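Local coordinates for ABC transporter sugar binding protein (Xanthomonas axonopodis pv. citri, PDB 3UOR) that probably binds maltose or a related sugar in the periplasm as the solute-binding component of an ABC importer, at residues T134-L146 and G296-F308. Sequence-based numbering, arbitrary orientation.
Sequences TLYGVPWYVDTRL and GAGIAGGSSLVIF
Val138 and Leu305 start the antiparallel ladder with a reciprocal pair of backbone bonds, Val138 N to Leu305 O at 3.0 Å and Leu305 N to Val138 O at 2.8 Å. Past Pro139 the pairing slips by one residue: Ser303 O accepts Trp140 N at 2.9 Å and, more weakly, Tyr141 N, so Trp140 and Tyr141 both face Ser303 in a classic beta bulge. Ser303 N returns a bond to Tyr141 O at 3.2 Å. At the bulge both aromatic side chains touch the partner strand. With CG anti to its backbone N (chi1 -176°), Trp140 brings its indole across Leu305, whose CD1 lies over the five-membered ring, 3.9 Å from the centroid, in a CH-pi contact. Tyr141 CD2 lies toward the rim of the opposite indole face. Ser303 lies over one face of the Tyr141 ring, its N toward the rim and its CB 3.7 Å from Tyr141 CE2.

Beyond the bulge the 296-308 segment turns a corner at Gly302. The backbones stay close here: Gly302 CA makes a CA-H...O contact with Tyr141 O at 3.5 Å, and Val142 CA another with Gly301 O. Asp143 and Gly301 exchange bonds, Asp143 N approaching Gly301 O from above the carbonyl plane. Further along, Thr144 OG1 donates to a lone pair of Ile299 O at 2.7 Å. Within 134-146, Arg145 grips Asp143 side-on, NE to OD1 and NH2 to OD2. A water links Arg145 O to Ile299 N.

Gln88 bonds Ser303 OG, Asn129 bonds Ser304 OG, and Gln364 bonds Thr144 OG1; Phe333 stacks on Trp140. The two paired segments run from one lobe toward the other, consistent with hinge connections of a periplasmic binding protein; strand 86-90 flanks 303-307, helix 123-127 packs on Pro139 and Val142, and helices 195-202 and 359-364 close over Ile299 and Thr144.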
loop_
_atom_site.group_PDB
_atom_site.type_symbol
_atom_site.label_atom_id
_atom_site.label_comp_id
_atom_site.label_asym_id
_atom_site.label_seq_id
_atom_site.Cartn_x
_atom_site.Cartn_y
_atom_site.Cartn_z
ATOM N N THR A 134 19.555 7.708 1.198
ATOM C CA THR A 134 19.353 8.958 0.466
ATOM C C THR A 134 17.881 9.154 0.090
ATOM O O THR A 134 17.252 8.246 -0.430
ATOM C CB THR A 134 20.246 9.019 -0.801
ATOM O OG1 THR A 134 21.624 8.959 -0.414
ATOM C CG2 THR A 134 20.013 10.317 -1.564
ATOM N N LEU A 135 17.340 10.343 0.352
ATOM C CA LEU A 135 15.935 10.615 0.073
ATOM C C LEU A 135 15.727 10.920 -1.403
ATOM O O LEU A 135 16.328 11.854 -1.944
ATOM C CB LEU A 135 15.432 11.793 0.924
ATOM C CG LEU A 135 13.926 12.063 0.868
ATOM C CD1 LEU A 135 13.173 10.959 1.568
ATOM C CD2 LEU A 135 13.544 13.424 1.472
ATOM N N TYR A 136 14.852 10.159 -2.055
ATOM C CA TYR A 136 14.622 10.357 -3.496
ATOM C C TYR A 136 13.201 10.726 -3.887
ATOM O O TYR A 136 12.884 10.809 -5.065
ATOM C CB TYR A 136 15.039 9.111 -4.275
ATOM C CG TYR A 136 16.537 8.965 -4.397
ATOM C CD1 TYR A 136 17.263 9.793 -5.238
ATOM C CD2 TYR A 136 17.220 7.998 -3.679
ATOM C CE1 TYR A 136 18.644 9.662 -5.365
ATOM C CE2 TYR A 136 18.597 7.856 -3.797
ATOM C CZ TYR A 136 19.302 8.691 -4.640
ATOM O OH TYR A 136 20.668 8.557 -4.746
ATOM N N GLY A 137 12.326 10.913 -2.913
ATOM C CA GLY A 137 10.970 11.317 -3.220
ATOM C C GLY A 137 10.314 11.932 -1.995
ATOM O O GLY A 137 10.904 11.976 -0.909
ATOM N N VAL A 138 9.078 12.390 -2.161
ATOM C CA VAL A 138 8.258 12.795 -1.022
ATOM C C VAL A 138 6.962 12.002 -1.107
ATOM O O VAL A 138 6.358 11.927 -2.178
ATOM C CB VAL A 138 7.958 14.325 -1.050
ATOM C CG1 VAL A 138 7.023 14.714 0.090
ATOM C CG2 VAL A 138 9.250 15.122 -0.982
ATOM N N PRO A 139 6.545 11.376 0.008
ATOM C CA PRO A 139 5.324 10.572 -0.058
ATOM C C PRO A 139 4.165 11.448 -0.482
ATOM O O PRO A 139 4.027 12.542 0.054
ATOM C CB PRO A 139 5.123 10.113 1.396
ATOM C CG PRO A 139 6.479 10.186 2.012
ATOM C CD PRO A 139 7.150 11.366 1.352
ATOM N N TRP A 140 3.337 10.982 -1.405
ATOM C CA TRP A 140 2.176 11.764 -1.816
ATOM C C TRP A 140 0.897 11.260 -1.138
ATOM O O TRP A 140 0.194 12.020 -0.479
ATOM C CB TRP A 140 2.043 11.714 -3.335
ATOM C CG TRP A 140 0.950 12.544 -3.893
ATOM C CD1 TRP A 140 0.276 13.545 -3.270
ATOM C CD2 TRP A 140 0.408 12.452 -5.218
ATOM N NE1 TRP A 140 -0.679 14.075 -4.121
ATOM C CE2 TRP A 140 -0.611 13.419 -5.322
ATOM C CE3 TRP A 140 0.673 11.625 -6.319
ATOM C CZ2 TRP A 140 -1.356 13.595 -6.482
ATOM C CZ3 TRP A 140 -0.063 11.799 -7.470
ATOM C CH2 TRP A 140 -1.067 12.782 -7.545
ATOM N N TYR A 141 0.581 9.980 -1.291
ATOM C CA TYR A 141 -0.559 9.420 -0.568
ATOM C C TYR A 141 -0.243 7.958 -0.268
ATOM O O TYR A 141 0.669 7.387 -0.853
ATOM C CB TYR A 141 -1.849 9.527 -1.381
ATOM C CG TYR A 141 -1.840 8.718 -2.657
ATOM C CD1 TYR A 141 -2.188 7.373 -2.658
ATOM C CD2 TYR A 141 -1.474 9.302 -3.856
ATOM C CE1 TYR A 141 -2.171 6.635 -3.826
ATOM C CE2 TYR A 141 -1.460 8.591 -5.017
ATOM C CZ TYR A 141 -1.802 7.258 -5.004
ATOM O OH TYR A 141 -1.773 6.573 -6.190
ATOM N N VAL A 142 -0.998 7.360 0.639
ATOM C CA VAL A 142 -0.646 6.052 1.176
ATOM C C VAL A 142 -1.772 5.061 0.897
ATOM O O VAL A 142 -2.958 5.375 1.054
ATOM C CB VAL A 142 -0.423 6.107 2.695
ATOM C CG1 VAL A 142 0.122 4.783 3.226
ATOM C CG2 VAL A 142 0.531 7.223 3.040
ATOM N N ASP A 143 -1.384 3.875 0.454
ATOM C CA ASP A 143 -2.313 2.768 0.318
ATOM C C ASP A 143 -1.905 1.744 1.362
ATOM O O ASP A 143 -0.766 1.291 1.378
ATOM C CB ASP A 143 -2.205 2.187 -1.087
ATOM C CG ASP A 143 -2.961 0.874 -1.247
ATOM O OD1 ASP A 143 -3.659 0.442 -0.302
ATOM O OD2 ASP A 143 -2.851 0.276 -2.330
ATOM N N THR A 144 -2.813 1.406 2.267
ATOM C CA THR A 144 -2.563 0.297 3.176
ATOM C C THR A 144 -3.859 -0.510 3.317
ATOM O O THR A 144 -4.930 -0.008 2.986
ATOM C CB THR A 144 -2.047 0.782 4.544
ATOM O OG1 THR A 144 -1.602 -0.343 5.320
ATOM C CG2 THR A 144 -3.151 1.476 5.298
ATOM N N ARG A 145 -3.759 -1.754 3.788
ATOM C CA ARG A 145 -4.894 -2.677 3.779
ATOM C C ARG A 145 -5.298 -3.055 5.190
ATOM O O ARG A 145 -4.452 -3.361 6.017
ATOM C CB ARG A 145 -4.514 -3.959 3.006
ATOM C CG ARG A 145 -3.954 -3.678 1.597
ATOM C CD ARG A 145 -4.941 -2.837 0.797
ATOM N NE ARG A 145 -4.372 -2.374 -0.469
ATOM C CZ ARG A 145 -4.247 -3.136 -1.557
ATOM N NH1 ARG A 145 -4.657 -4.406 -1.535
ATOM N NH2 ARG A 145 -3.712 -2.629 -2.666
ATOM N N LEU A 146 -6.592 -3.029 5.477
ATOM C CA LEU A 146 -7.053 -3.334 6.828
ATOM C C LEU A 146 -8.461 -3.916 6.708
ATOM O O LEU A 146 -8.922 -4.182 5.593
ATOM C CB LEU A 146 -6.990 -2.069 7.720
ATOM C CG LEU A 146 -7.633 -0.769 7.228
ATOM C CD1 LEU A 146 -9.100 -0.987 6.876
ATOM C CD2 LEU A 146 -7.481 0.410 8.246
ATOM N N GLY A 296 -1.164 -4.342 14.634
ATOM C CA GLY A 296 0.147 -4.539 14.058
ATOM C C GLY A 296 0.489 -3.661 12.877
ATOM O O GLY A 296 -0.230 -2.716 12.542
ATOM N N ALA A 297 1.607 -3.989 12.244
ATOM C CA ALA A 297 2.038 -3.268 11.054
ATOM C C ALA A 297 1.126 -3.600 9.899
ATOM O O ALA A 297 0.244 -4.455 10.004
ATOM C CB ALA A 297 3.460 -3.624 10.707
ATOM N N GLY A 298 1.343 -2.912 8.792
ATOM C CA GLY A 298 0.624 -3.177 7.566
ATOM C C GLY A 298 1.493 -2.654 6.450
ATOM O O GLY A 298 2.628 -2.228 6.684
ATOM N N ILE A 299 0.966 -2.675 5.239
ATOM C CA ILE A 299 1.728 -2.265 4.050
ATOM C C ILE A 299 1.839 -0.726 3.979
ATOM O O ILE A 299 0.888 -0.019 4.304
ATOM C CB ILE A 299 1.000 -2.791 2.800
ATOM C CG1 ILE A 299 1.353 -4.265 2.573
ATOM C CG2 ILE A 299 1.362 -2.027 1.566
ATOM C CD1 ILE A 299 0.329 -4.958 1.718
ATOM N N ALA A 300 2.994 -0.223 3.565
ATOM C CA ALA A 300 3.173 1.195 3.278
ATOM C C ALA A 300 3.151 1.402 1.774
ATOM O O ALA A 300 4.186 1.680 1.159
ATOM C CB ALA A 300 4.480 1.684 3.861
ATOM N N GLY A 301 1.977 1.225 1.170
ATOM C CA GLY A 301 1.866 1.288 -0.279
ATOM C C GLY A 301 1.513 2.701 -0.667
ATOM O O GLY A 301 1.446 3.577 0.187
ATOM N N GLY A 302 1.259 2.923 -1.949
ATOM C CA GLY A 302 0.836 4.224 -2.418
ATOM C C GLY A 302 1.894 4.801 -3.330
ATOM O O GLY A 302 2.689 4.061 -3.894
ATOM N N SER A 303 1.919 6.125 -3.464
ATOM C CA SER A 303 2.786 6.782 -4.434
ATOM C C SER A 303 3.583 7.905 -3.796
ATOM O O SER A 303 3.184 8.449 -2.767
ATOM C CB SER A 303 1.961 7.364 -5.582
ATOM O OG SER A 303 1.379 6.336 -6.353
ATOM N N SER A 304 4.704 8.241 -4.426
ATOM C CA SER A 304 5.551 9.357 -4.034
ATOM C C SER A 304 5.598 10.316 -5.194
ATOM O O SER A 304 5.215 9.960 -6.295
ATOM C CB SER A 304 6.980 8.883 -3.781
ATOM O OG SER A 304 7.029 7.943 -2.721
ATOM N N LEU A 305 6.064 11.536 -4.945
ATOM C CA LEU A 305 6.345 12.474 -6.010
ATOM C C LEU A 305 7.851 12.619 -6.095
ATOM O O LEU A 305 8.515 12.733 -5.070
ATOM C CB LEU A 305 5.714 13.837 -5.706
ATOM C CG LEU A 305 4.188 13.819 -5.850
ATOM C CD1 LEU A 305 3.567 14.903 -5.001
ATOM C CD2 LEU A 305 3.763 13.955 -7.314
ATOM N N VAL A 306 8.381 12.628 -7.313
ATOM C CA VAL A 306 9.815 12.801 -7.539
ATOM C C VAL A 306 10.074 13.888 -8.572
ATOM O O VAL A 306 9.198 14.237 -9.367
ATOM C CB VAL A 306 10.462 11.511 -8.096
ATOM C CG1 VAL A 306 10.222 10.352 -7.161
ATOM C CG2 VAL A 306 9.891 11.201 -9.468
ATOM N N ILE A 307 11.285 14.422 -8.542
ATOM C CA ILE A 307 11.753 15.339 -9.568
ATOM C C ILE A 307 12.834 14.576 -10.335
ATOM O O ILE A 307 13.785 14.056 -9.736
ATOM C CB ILE A 307 12.344 16.619 -8.939
ATOM C CG1 ILE A 307 11.296 17.342 -8.082
ATOM C CG2 ILE A 307 12.894 17.552 -10.012
ATOM C CD1 ILE A 307 11.806 18.643 -7.461
ATOM N N PHE A 308 12.679 14.449 -11.645
ATOM C CA PHE A 308 13.736 13.809 -12.425
ATOM C C PHE A 308 14.922 14.760 -12.554
ATOM O O PHE A 308 14.744 15.966 -12.750
ATOM C CB PHE A 308 13.224 13.376 -13.788
ATOM C CG PHE A 308 12.289 12.209 -13.728
ATOM C CD1 PHE A 308 10.953 12.356 -14.053
ATOM C CD2 PHE A 308 12.740 10.977 -13.312
ATOM C CE1 PHE A 308 10.082 11.285 -13.988
ATOM C CE2 PHE A 308 11.878 9.890 -13.236
ATOM C CZ PHE A 308 10.546 10.046 -13.576
HETATM O O HOH W 1 13.182 12.922 -6.565
HETATM O O HOH W 2 -1.832 -3.757 5.068
#